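Local structure of multifunctional non-homologous end joining DNA repair protein LigD (Mycobacterium tuberculosis, 2IRU) at residues Lys19-Ala24 with Ala109-His114; Thr53-Pro58 with Gln63-Glu68; Ser30-Tyr35 with Trp104-Ala109. The protein probably repairs DNA double-strand breaks together with Ku by non-homologous end joining, the chain described here being its polymerase domain. All coordinates share one frame; numbering follows the deposited sequence.

Contact 1: residues Lys19-Ala24 with Ala109-His114; sequences KVLYPA and AALEVH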
loop_
_atom_site.group_PDB
_atom_site.type_symbol
_atom_site.label_atom_id
_atom_site.label_comp_id
_atom_site.label_asym_id
_atom_site.label_seq_id
_atom_site.Cartn_x
_atom_site.Cartn_y
_atom_site.Cartn_z
ATOM N N LYS A 19 -14.778 10.612 -18.400
ATOM C CA LYS A 19 -15.323 9.290 -18.000
ATOM C C LYS A 19 -15.496 9.179 -16.463
ATOM O O LYS A 19 -14.574 9.411 -15.722
ATOM C CB LYS A 19 -14.477 8.133 -18.554
ATOM C CG LYS A 19 -15.196 6.768 -18.421
ATOM C CD LYS A 19 -14.318 5.494 -18.739
ATOM C CE LYS A 19 -14.105 5.282 -20.194
ATOM N NZ LYS A 19 -15.362 4.912 -20.893
ATOM N N VAL A 20 -16.727 8.855 -16.019
ATOM C CA VAL A 20 -16.918 8.626 -14.585
ATOM C C VAL A 20 -16.430 7.239 -14.194
ATOM O O VAL A 20 -16.892 6.212 -14.761
ATOM C CB VAL A 20 -18.401 8.825 -14.155
ATOM C CG1 VAL A 20 -18.583 8.375 -12.738
ATOM C CG2 VAL A 20 -18.809 10.317 -14.300
ATOM N N LEU A 21 -15.510 7.215 -13.229
ATOM C CA LEU A 21 -15.009 5.929 -12.714
ATOM C C LEU A 21 -15.634 5.505 -11.368
ATOM O O LEU A 21 -15.564 4.330 -11.000
ATOM C CB LEU A 21 -13.495 5.948 -12.626
ATOM C CG LEU A 21 -12.714 6.193 -13.935
ATOM C CD1 LEU A 21 -11.227 6.150 -13.638
ATOM C CD2 LEU A 21 -13.011 5.148 -14.953
ATOM N N TYR A 22 -16.242 6.463 -10.662
ATOM C CA TYR A 22 -16.986 6.180 -9.423
ATOM C C TYR A 22 -18.431 6.732 -9.549
ATOM O O TYR A 22 -18.673 7.900 -9.231
ATOM C CB TYR A 22 -16.294 6.894 -8.251
ATOM C CG TYR A 22 -14.931 6.343 -7.892
ATOM C CD1 TYR A 22 -14.795 5.412 -6.859
ATOM C CD2 TYR A 22 -13.773 6.781 -8.587
ATOM C CE1 TYR A 22 -13.522 4.907 -6.486
ATOM C CE2 TYR A 22 -12.495 6.313 -8.221
ATOM C CZ TYR A 22 -12.392 5.357 -7.199
ATOM O OH TYR A 22 -11.139 4.907 -6.867
ATOM N N PRO A 23 -19.384 5.903 -10.019
ATOM C CA PRO A 23 -20.743 6.431 -10.261
ATOM C C PRO A 23 -21.408 7.046 -9.019
ATOM O O PRO A 23 -22.227 7.974 -9.151
ATOM C CB PRO A 23 -21.549 5.206 -10.735
ATOM C CG PRO A 23 -20.519 4.252 -11.331
ATOM C CD PRO A 23 -19.225 4.501 -10.466
ATOM N N ALA A 24 -21.066 6.550 -7.826
ATOM C CA ALA A 24 -21.728 7.037 -6.585
ATOM C C ALA A 24 -21.436 8.516 -6.320
ATOM O O ALA A 24 -22.249 9.231 -5.703
ATOM C CB ALA A 24 -21.279 6.223 -5.404
ATOM N N ALA A 109 -6.561 3.720 -15.798
ATOM C CA ALA A 109 -7.659 3.406 -14.839
ATOM C C ALA A 109 -7.170 2.376 -13.794
ATOM O O ALA A 109 -7.945 1.571 -13.246
ATOM C CB ALA A 109 -8.932 2.912 -15.575
ATOM N N ALA A 110 -5.857 2.396 -13.545
ATOM C CA ALA A 110 -5.273 1.558 -12.461
ATOM C C ALA A 110 -5.537 2.328 -11.156
ATOM O O ALA A 110 -4.647 3.065 -10.640
ATOM C CB ALA A 110 -3.764 1.298 -12.689
ATOM N N LEU A 111 -6.774 2.209 -10.650
ATOM C CA LEU A 111 -7.144 2.956 -9.428
ATOM C C LEU A 111 -6.212 2.568 -8.308
ATOM O O LEU A 111 -5.831 3.414 -7.484
ATOM C CB LEU A 111 -8.616 2.666 -9.032
ATOM C CG LEU A 111 -9.617 2.966 -10.151
ATOM C CD1 LEU A 111 -11.048 2.681 -9.632
ATOM C CD2 LEU A 111 -9.445 4.434 -10.700
ATOM N N GLU A 112 -5.845 1.291 -8.277
ATOM C CA GLU A 112 -4.994 0.755 -7.187
ATOM C C GLU A 112 -3.578 0.440 -7.633
ATOM O O GLU A 112 -3.361 -0.183 -8.695
ATOM C CB GLU A 112 -5.627 -0.489 -6.589
ATOM C CG GLU A 112 -6.957 -0.150 -5.899
ATOM C CD GLU A 112 -7.539 -1.286 -5.068
ATOM O OE1 GLU A 112 -7.021 -2.412 -5.136
ATOM O OE2 GLU A 112 -8.583 -1.053 -4.397
ATOM N N VAL A 113 -2.632 0.900 -6.820
ATOM C CA VAL A 113 -1.209 0.482 -6.940
ATOM C C VAL A 113 -0.859 -0.343 -5.691
ATOM O O VAL A 113 -1.083 0.125 -4.576
ATOM C CB VAL A 113 -0.288 1.714 -7.054
ATOM C CG1 VAL A 113 1.200 1.322 -7.138
ATOM C CG2 VAL A 113 -0.733 2.551 -8.251
ATOM N N HIS A 114 -0.329 -1.547 -5.890
ATOM C CA HIS A 114 0.070 -2.441 -4.797
ATOM C C HIS A 114 1.559 -2.711 -4.917
ATOM O O HIS A 114 2.062 -2.898 -6.042
ATOM C CB HIS A 114 -0.672 -3.772 -4.922
ATOM C CG HIS A 114 -2.163 -3.662 -4.790
ATOM N ND1 HIS A 114 -2.864 -4.261 -3.767
ATOM C CD2 HIS A 114 -3.087 -3.051 -5.575
ATOM C CE1 HIS A 114 -4.156 -4.015 -3.919
ATOM N NE2 HIS A 114 -4.323 -3.303 -5.024
#

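Contact 2: residues Thr53-Pro58 with Gln63-Glu68; sequences TRKRWP and QPAFFE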
loop_
_atom_site.group_PDB
_atom_site.type_symbol
_atom_site.label_atom_id
_atom_site.label_comp_id
_atom_site.label_asym_id
_atom_site.label_seq_id
_atom_site.Cartn_x
_atom_site.Cartn_y
_atom_site.Cartn_z
ATOM N N THR A 53 2.215 -3.697 -8.773
ATOM C CA THR A 53 0.988 -4.410 -9.224
ATOM C C THR A 53 -0.144 -3.406 -9.388
ATOM O O THR A 53 -0.355 -2.597 -8.500
ATOM C CB THR A 53 0.622 -5.533 -8.228
ATOM O OG1 THR A 53 1.628 -6.542 -8.299
ATOM C CG2 THR A 53 -0.732 -6.170 -8.564
ATOM N N ARG A 54 -0.843 -3.451 -10.525
ATOM C CA ARG A 54 -2.008 -2.558 -10.765
ATOM C C ARG A 54 -3.311 -3.310 -10.553
ATOM O O ARG A 54 -3.368 -4.500 -10.855
ATOM C CB ARG A 54 -1.997 -2.014 -12.226
ATOM C CG ARG A 54 -0.886 -0.969 -12.523
ATOM C CD ARG A 54 0.476 -1.599 -12.707
ATOM N NE ARG A 54 0.501 -2.284 -14.005
ATOM C CZ ARG A 54 1.196 -3.384 -14.305
ATOM N NH1 ARG A 54 2.010 -3.969 -13.412
ATOM N NH2 ARG A 54 1.104 -3.867 -15.561
ATOM N N LYS A 55 -4.348 -2.639 -10.059
ATOM C CA LYS A 55 -5.680 -3.183 -10.247
ATOM C C LYS A 55 -6.448 -2.123 -11.063
ATOM O O LYS A 55 -6.497 -0.937 -10.674
ATOM C CB LYS A 55 -6.364 -3.588 -8.945
ATOM C CG LYS A 55 -7.611 -4.469 -9.276
ATOM C CD LYS A 55 -8.201 -5.183 -8.054
ATOM C CE LYS A 55 -9.468 -5.937 -8.493
ATOM N NZ LYS A 55 -10.138 -6.547 -7.268
ATOM N N ARG A 56 -7.001 -2.566 -12.206
ATOM C CA ARG A 56 -7.615 -1.671 -13.155
ATOM C C ARG A 56 -9.102 -1.853 -13.242
ATOM O O ARG A 56 -9.590 -2.989 -13.263
ATOM C CB ARG A 56 -7.024 -1.850 -14.586
ATOM C CG ARG A 56 -5.543 -1.482 -14.623
ATOM C CD ARG A 56 -4.832 -1.789 -15.948
ATOM N NE ARG A 56 -5.425 -1.039 -17.065
ATOM C CZ ARG A 56 -5.191 -1.321 -18.350
ATOM N NH1 ARG A 56 -4.384 -2.339 -18.698
ATOM N NH2 ARG A 56 -5.756 -0.565 -19.292
ATOM N N TRP A 57 -9.807 -0.729 -13.322
ATOM C CA TRP A 57 -11.247 -0.700 -13.596
ATOM C C TRP A 57 -11.515 0.145 -14.879
ATOM O O TRP A 57 -11.905 1.308 -14.766
ATOM C CB TRP A 57 -11.983 -0.050 -12.409
ATOM C CG TRP A 57 -12.127 -0.914 -11.181
ATOM C CD1 TRP A 57 -13.276 -1.582 -10.801
ATOM C CD2 TRP A 57 -11.158 -1.166 -10.142
ATOM N NE1 TRP A 57 -13.070 -2.251 -9.608
ATOM C CE2 TRP A 57 -11.784 -2.017 -9.187
ATOM C CE3 TRP A 57 -9.827 -0.777 -9.935
ATOM C CZ2 TRP A 57 -11.131 -2.463 -8.033
ATOM C CZ3 TRP A 57 -9.166 -1.222 -8.795
ATOM C CH2 TRP A 57 -9.820 -2.072 -7.852
ATOM N N PRO A 58 -11.323 -0.430 -16.099
ATOM C CA PRO A 58 -11.415 0.341 -17.368
ATOM C C PRO A 58 -12.726 1.124 -17.490
ATOM O O PRO A 58 -12.713 2.212 -18.053
ATOM C CB PRO A 58 -11.361 -0.738 -18.483
ATOM C CG PRO A 58 -10.580 -1.869 -17.857
ATOM C CD PRO A 58 -10.986 -1.850 -16.348
ATOM N N GLN A 63 -18.131 -1.720 -12.985
ATOM C CA GLN A 63 -17.823 -2.621 -14.098
ATOM C C GLN A 63 -16.642 -3.559 -13.702
ATOM O O GLN A 63 -15.906 -3.282 -12.737
ATOM C CB GLN A 63 -17.511 -1.807 -15.373
ATOM C CG GLN A 63 -18.742 -1.202 -16.016
ATOM C CD GLN A 63 -19.541 -2.256 -16.747
ATOM O OE1 GLN A 63 -20.653 -2.596 -16.334
ATOM N NE2 GLN A 63 -18.957 -2.825 -17.810
ATOM N N PRO A 64 -16.457 -4.680 -14.440
ATOM C CA PRO A 64 -15.412 -5.657 -14.049
ATOM C C PRO A 64 -13.993 -5.060 -13.961
ATOM O O PRO A 64 -13.643 -4.147 -14.723
ATOM C CB PRO A 64 -15.521 -6.748 -15.137
ATOM C CG PRO A 64 -16.971 -6.623 -15.620
ATOM C CD PRO A 64 -17.242 -5.149 -15.603
ATOM N N ALA A 65 -13.187 -5.596 -13.028
ATOM C CA ALA A 65 -11.795 -5.157 -12.781
ATOM C C ALA A 65 -10.838 -6.338 -12.926
ATOM O O ALA A 65 -11.265 -7.519 -12.939
ATOM C CB ALA A 65 -11.629 -4.537 -11.386
ATOM N N PHE A 66 -9.550 -6.018 -13.055
ATOM C CA PHE A 66 -8.532 -7.058 -13.084
ATOM C C PHE A 66 -7.199 -6.582 -12.489
ATOM O O PHE A 66 -6.847 -5.405 -12.635
ATOM C CB PHE A 66 -8.309 -7.546 -14.533
ATOM C CG PHE A 66 -7.884 -6.472 -15.503
ATOM C CD1 PHE A 66 -8.850 -5.769 -16.269
ATOM C CD2 PHE A 66 -6.521 -6.179 -15.704
ATOM C CE1 PHE A 66 -8.464 -4.775 -17.179
ATOM C CE2 PHE A 66 -6.134 -5.195 -16.648
ATOM C CZ PHE A 66 -7.127 -4.486 -17.372
ATOM N N PHE A 67 -6.510 -7.487 -11.786
ATOM C CA PHE A 67 -5.099 -7.257 -11.453
ATOM C C PHE A 67 -4.217 -7.425 -12.681
ATOM O O PHE A 67 -4.491 -8.268 -13.560
ATOM C CB PHE A 67 -4.602 -8.240 -10.399
ATOM C CG PHE A 67 -4.932 -7.862 -8.994
ATOM C CD1 PHE A 67 -4.266 -6.796 -8.367
ATOM C CD2 PHE A 67 -5.835 -8.632 -8.261
ATOM C CE1 PHE A 67 -4.562 -6.450 -7.020
ATOM C CE2 PHE A 67 -6.131 -8.317 -6.936
ATOM C CZ PHE A 67 -5.482 -7.231 -6.300
ATOM N N GLU A 68 -3.121 -6.679 -12.722
ATOM C CA GLU A 68 -2.153 -6.826 -13.799
ATOM C C GLU A 68 -0.774 -6.707 -13.162
ATOM O O GLU A 68 -0.569 -5.821 -12.325
ATOM C CB GLU A 68 -2.364 -5.745 -14.876
ATOM C CG GLU A 68 -1.657 -6.093 -16.179
ATOM C CD GLU A 68 -1.950 -5.125 -17.316
ATOM O OE1 GLU A 68 -2.666 -4.103 -17.073
ATOM O OE2 GLU A 68 -1.432 -5.400 -18.455
HETATM O O HOH W 1 0.675 -3.563 -18.487
HETATM O O HOH W 2 -1.259 -1.751 -16.185
#

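Contact 3: residues Ser30-Tyr35 with Trp104-Ala109; sequences SDIFDY and WIAQQA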
loop_
_atom_site.group_PDB
_atom_site.type_symbol
_atom_site.label_atom_id
_atom_site.label_comp_id
_atom_site.label_asym_id
_atom_site.label_seq_id
_atom_site.Cartn_x
_atom_site.Cartn_y
_atom_site.Cartn_z
ATOM N N SER A 30 -10.416 12.587 -15.127
ATOM C CA SER A 30 -9.727 13.873 -14.883
ATOM C C SER A 30 -9.428 14.083 -13.386
ATOM O O SER A 30 -8.314 14.490 -13.001
ATOM C CB SER A 30 -10.539 15.048 -15.443
ATOM O OG SER A 30 -9.826 16.261 -15.322
ATOM N N ASP A 31 -10.415 13.783 -12.556
ATOM C CA ASP A 31 -10.222 13.873 -11.096
ATOM C C ASP A 31 -9.039 13.014 -10.652
ATOM O O ASP A 31 -8.216 13.429 -9.815
ATOM C CB ASP A 31 -11.469 13.397 -10.355
ATOM C CG ASP A 31 -12.639 14.382 -10.468
ATOM O OD1 ASP A 31 -12.409 15.615 -10.517
ATOM O OD2 ASP A 31 -13.783 13.896 -10.449
ATOM N N ILE A 32 -9.011 11.791 -11.160
ATOM C CA ILE A 32 -7.969 10.826 -10.779
ATOM C C ILE A 32 -6.572 11.247 -11.274
ATOM O O ILE A 32 -5.557 11.134 -10.540
ATOM C CB ILE A 32 -8.428 9.402 -11.221
ATOM C CG1 ILE A 32 -9.778 9.032 -10.530
ATOM C CG2 ILE A 32 -7.372 8.359 -11.033
ATOM C CD1 ILE A 32 -9.795 9.115 -9.043
ATOM N N PHE A 33 -6.534 11.749 -12.510
ATOM C CA PHE A 33 -5.301 12.276 -13.113
ATOM C C PHE A 33 -4.729 13.386 -12.227
ATOM O O PHE A 33 -3.535 13.408 -11.875
ATOM C CB PHE A 33 -5.635 12.784 -14.527
ATOM C CG PHE A 33 -4.430 12.982 -15.449
ATOM C CD1 PHE A 33 -3.755 11.891 -16.015
ATOM C CD2 PHE A 33 -4.076 14.271 -15.849
ATOM C CE1 PHE A 33 -2.703 12.112 -16.941
ATOM C CE2 PHE A 33 -3.027 14.478 -16.766
ATOM C CZ PHE A 33 -2.359 13.389 -17.298
ATOM N N ASP A 34 -5.602 14.302 -11.810
ATOM C CA ASP A 34 -5.139 15.417 -10.995
ATOM C C ASP A 34 -4.755 14.901 -9.613
ATOM O O ASP A 34 -3.817 15.380 -9.021
ATOM C CB ASP A 34 -6.221 16.506 -10.909
ATOM C CG ASP A 34 -6.239 17.423 -12.158
ATOM O OD1 ASP A 34 -5.324 17.331 -13.018
ATOM O OD2 ASP A 34 -7.163 18.263 -12.254
ATOM N N TYR A 35 -5.481 13.922 -9.106
ATOM C CA TYR A 35 -5.129 13.391 -7.789
ATOM C C TYR A 35 -3.735 12.784 -7.760
ATOM O O TYR A 35 -2.913 13.107 -6.871
ATOM C CB TYR A 35 -6.159 12.378 -7.310
ATOM C CG TYR A 35 -5.675 11.682 -6.066
ATOM C CD1 TYR A 35 -5.758 12.304 -4.795
ATOM C CD2 TYR A 35 -5.136 10.389 -6.140
ATOM C CE1 TYR A 35 -5.308 11.623 -3.617
ATOM C CE2 TYR A 35 -4.652 9.710 -4.981
ATOM C CZ TYR A 35 -4.746 10.332 -3.729
ATOM O OH TYR A 35 -4.255 9.735 -2.577
ATOM N N TRP A 104 0.530 7.790 -15.981
ATOM C CA TRP A 104 0.233 6.544 -16.730
ATOM C C TRP A 104 -0.702 5.650 -15.895
ATOM O O TRP A 104 -1.702 5.138 -16.395
ATOM C CB TRP A 104 1.551 5.796 -17.047
ATOM C CG TRP A 104 1.321 4.492 -17.704
ATOM C CD1 TRP A 104 0.832 4.274 -18.977
ATOM C CD2 TRP A 104 1.445 3.204 -17.092
ATOM N NE1 TRP A 104 0.718 2.919 -19.206
ATOM C CE2 TRP A 104 1.099 2.241 -18.073
ATOM C CE3 TRP A 104 1.880 2.765 -15.823
ATOM C CZ2 TRP A 104 1.137 0.856 -17.805
ATOM C CZ3 TRP A 104 1.926 1.417 -15.548
ATOM C CH2 TRP A 104 1.572 0.459 -16.547
ATOM N N ILE A 105 -0.432 5.524 -14.597
ATOM C CA ILE A 105 -1.312 4.768 -13.709
ATOM C C ILE A 105 -2.769 5.312 -13.818
ATOM O O ILE A 105 -3.722 4.545 -13.986
ATOM C CB ILE A 105 -0.787 4.865 -12.282
ATOM C CG1 ILE A 105 0.440 3.932 -12.120
ATOM C CG2 ILE A 105 -1.900 4.568 -11.256
ATOM C CD1 ILE A 105 0.120 2.438 -12.256
ATOM N N ALA A 106 -2.920 6.627 -13.777
ATOM C CA ALA A 106 -4.247 7.238 -13.862
ATOM C C ALA A 106 -4.875 6.993 -15.225
ATOM O O ALA A 106 -6.027 6.612 -15.314
ATOM C CB ALA A 106 -4.123 8.716 -13.619
ATOM N N GLN A 107 -4.096 7.199 -16.294
ATOM C CA GLN A 107 -4.600 6.995 -17.634
ATOM C C GLN A 107 -5.086 5.527 -17.872
ATOM O O GLN A 107 -6.052 5.289 -18.610
ATOM C CB GLN A 107 -3.546 7.436 -18.663
ATOM C CG GLN A 107 -3.797 6.915 -20.093
ATOM C CD GLN A 107 -5.149 7.300 -20.685
ATOM O OE1 GLN A 107 -5.872 8.173 -20.174
ATOM N NE2 GLN A 107 -5.499 6.642 -21.794
ATOM N N GLN A 108 -4.393 4.586 -17.235
ATOM C CA GLN A 108 -4.665 3.138 -17.288
ATOM C C GLN A 108 -5.974 2.766 -16.531
ATOM O O GLN A 108 -6.418 1.592 -16.588
ATOM C CB GLN A 108 -3.471 2.362 -16.645
ATOM C CG GLN A 108 -2.202 2.262 -17.524
ATOM C CD GLN A 108 -2.375 1.186 -18.570
ATOM O OE1 GLN A 108 -2.663 1.479 -19.764
ATOM N NE2 GLN A 108 -2.326 -0.048 -18.124
ATOM N N ALA A 109 -6.561 3.720 -15.798
ATOM C CA ALA A 109 -7.659 3.406 -14.839
ATOM C C ALA A 109 -7.170 2.376 -13.794
ATOM O O ALA A 109 -7.945 1.571 -13.246
ATOM C CB ALA A 109 -8.932 2.912 -15.575
#

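Contact 1: residues Lys19-Ala24 with Ala109-His114
At the head of strand 112-115 a classic beta bulge, in which Leu111 and Glu112 both face Lys55, presents Leu111 to the corner that the chain turns at Leu21, and to Tyr22 beside it. The two methyl groups of Leu111 divide the contact between them. CD2 meets Leu21 CD1 at 3.8 Å, with the two leucine side chains slanting past each other. CD1 lies 3.6 Å from Tyr22 OH and approaches the phenol ring obliquely, the leucine and tyrosine arriving from opposite directions. With its CG anti to the carbonyl carbon (chi1 -60°), Leu21 also brings CD1 within 4.4 Å of Ala109 CB, just past the end of helix 99-107. No hydrogen bond crosses this buried apolar contact. The Tyr22 hydroxyl is instead bonded to the backbone O of Arg247, a residue that probably binds substrate in the polymerase site. Outside the two segments, Glu112 OE2 forms a salt bridge with NE of the same arginine. The other oxygen holds His114, also a probable substrate ligand: His114 NE2 donates in its ring plane to the anti side of Glu112 OE1, somewhat out of the carboxylate plane, at 2.8 Å and with an angle of 150° at the hydrogen.

Contact 2: residues Thr53-Pro58 with Gln63-Glu68
Lys55 leaves its backbone with CG opposite N (chi1 -166°) and stays extended beyond it, a course that carries CD over the centre of the Phe67 ring, 3.8 Å from the centroid, in a CH-pi contact. On the other face of the sheet, Phe66 has its CG wedged between backbone N and carbonyl carbon (chi1 59°), which sets the ring alongside Arg56. Arg56 CB packs over one face of that ring at 4.1 Å from the centroid, and the guanidinium passes the ring's edge to reach Glu68. There Arg56 NH1 meets the syn side of Glu68 OE1 at 3.0 Å in a nearly coplanar salt bridge, while Arg56 NE is bonded to Gln108 O.

These residues belong to a beta hairpin, strand 53-56 running antiparallel to strand 66-68, with hydrogen-bonded pairs Arg54-Glu68 and Arg56-Phe66; the straightest backbone bond joins Arg56 N to Phe66 O at 2.9 Å. Arg56-Pro58 and Phe66-Glu68 lie in probable DNA-binding stretches, and Lys55 is a probable substrate ligand. Past the strands, Ala65 CB sits over one face of the Trp57 indole, a tight 3.2 Å from NE1. Arg54 bends back so that Glu68 O lies over one face of its guanidinium, whose NH1 is held by the carbonyls of Ala52 and Lys69. Arg54 NE donates to a water 2.9 Å away, and that water in turn donates to Glu68 OE1, likewise at 2.9 Å.

Contact 3: residues Ser30-Tyr35 with Trp104-Ala109
Gln107 OE1 is held by Lys29 NZ at the start of helix 29-47 and by the backbone N of Thr15, next to the place where Ala106 packs against Ile32 and Phe33. This is helix-on-helix packing through a small residue: Ala106 turns its methyl at the neighbouring helix, and its CA comes within 5.2 Å of Phe33 CA. The methyl touches the backbone directly, Ala106 CB lying 3.8 Å from Phe33 CA. The Phe33 side chain, with CG pointing away from its own N (chi1 -163°), sets CD1 4.0 Å from Ala106 CB, and the ring meets the methyl obliquely. From Ile32 the CG2 branch makes the approach, at 4.2 Å from Ala106 CB; the end of the side chain leads away from Ala106, and Ile32 also packs on Leu246. One turn further along helix 29-47, Tyr36 touches both Ile105 and Ala106. No hydrogen bond passes between the two segments. Just beyond Ala106 its helix finishes in a Schellman motif, in which Ala109 takes a positive phi of 58° and its N is bonded to Ala106 O at 3.0 Å.

Contacts 1 and 3 are small, buried and apolar across their segments, whereas contact 2 is larger, only partly buried, and combines backbone pairing, a salt bridge, a water bridge and CH-pi packing. Ala109 joins the first and third: there helix 99-107, which packs on helix 29-47 in contact 3, gives way to the run into strand 112-115 used by contact 1. That strand neighbours strand 53-56 of contact 2 in the same four-stranded sheet, with a probable hydrogen bond from His114 N to Thr53 O at 2.8 Å. Contacts 1 and 2 both hold probable substrate-binding residues; contact 3 is plain interhelical packing, joined to contact 2 where Arg54 packs on Ile105.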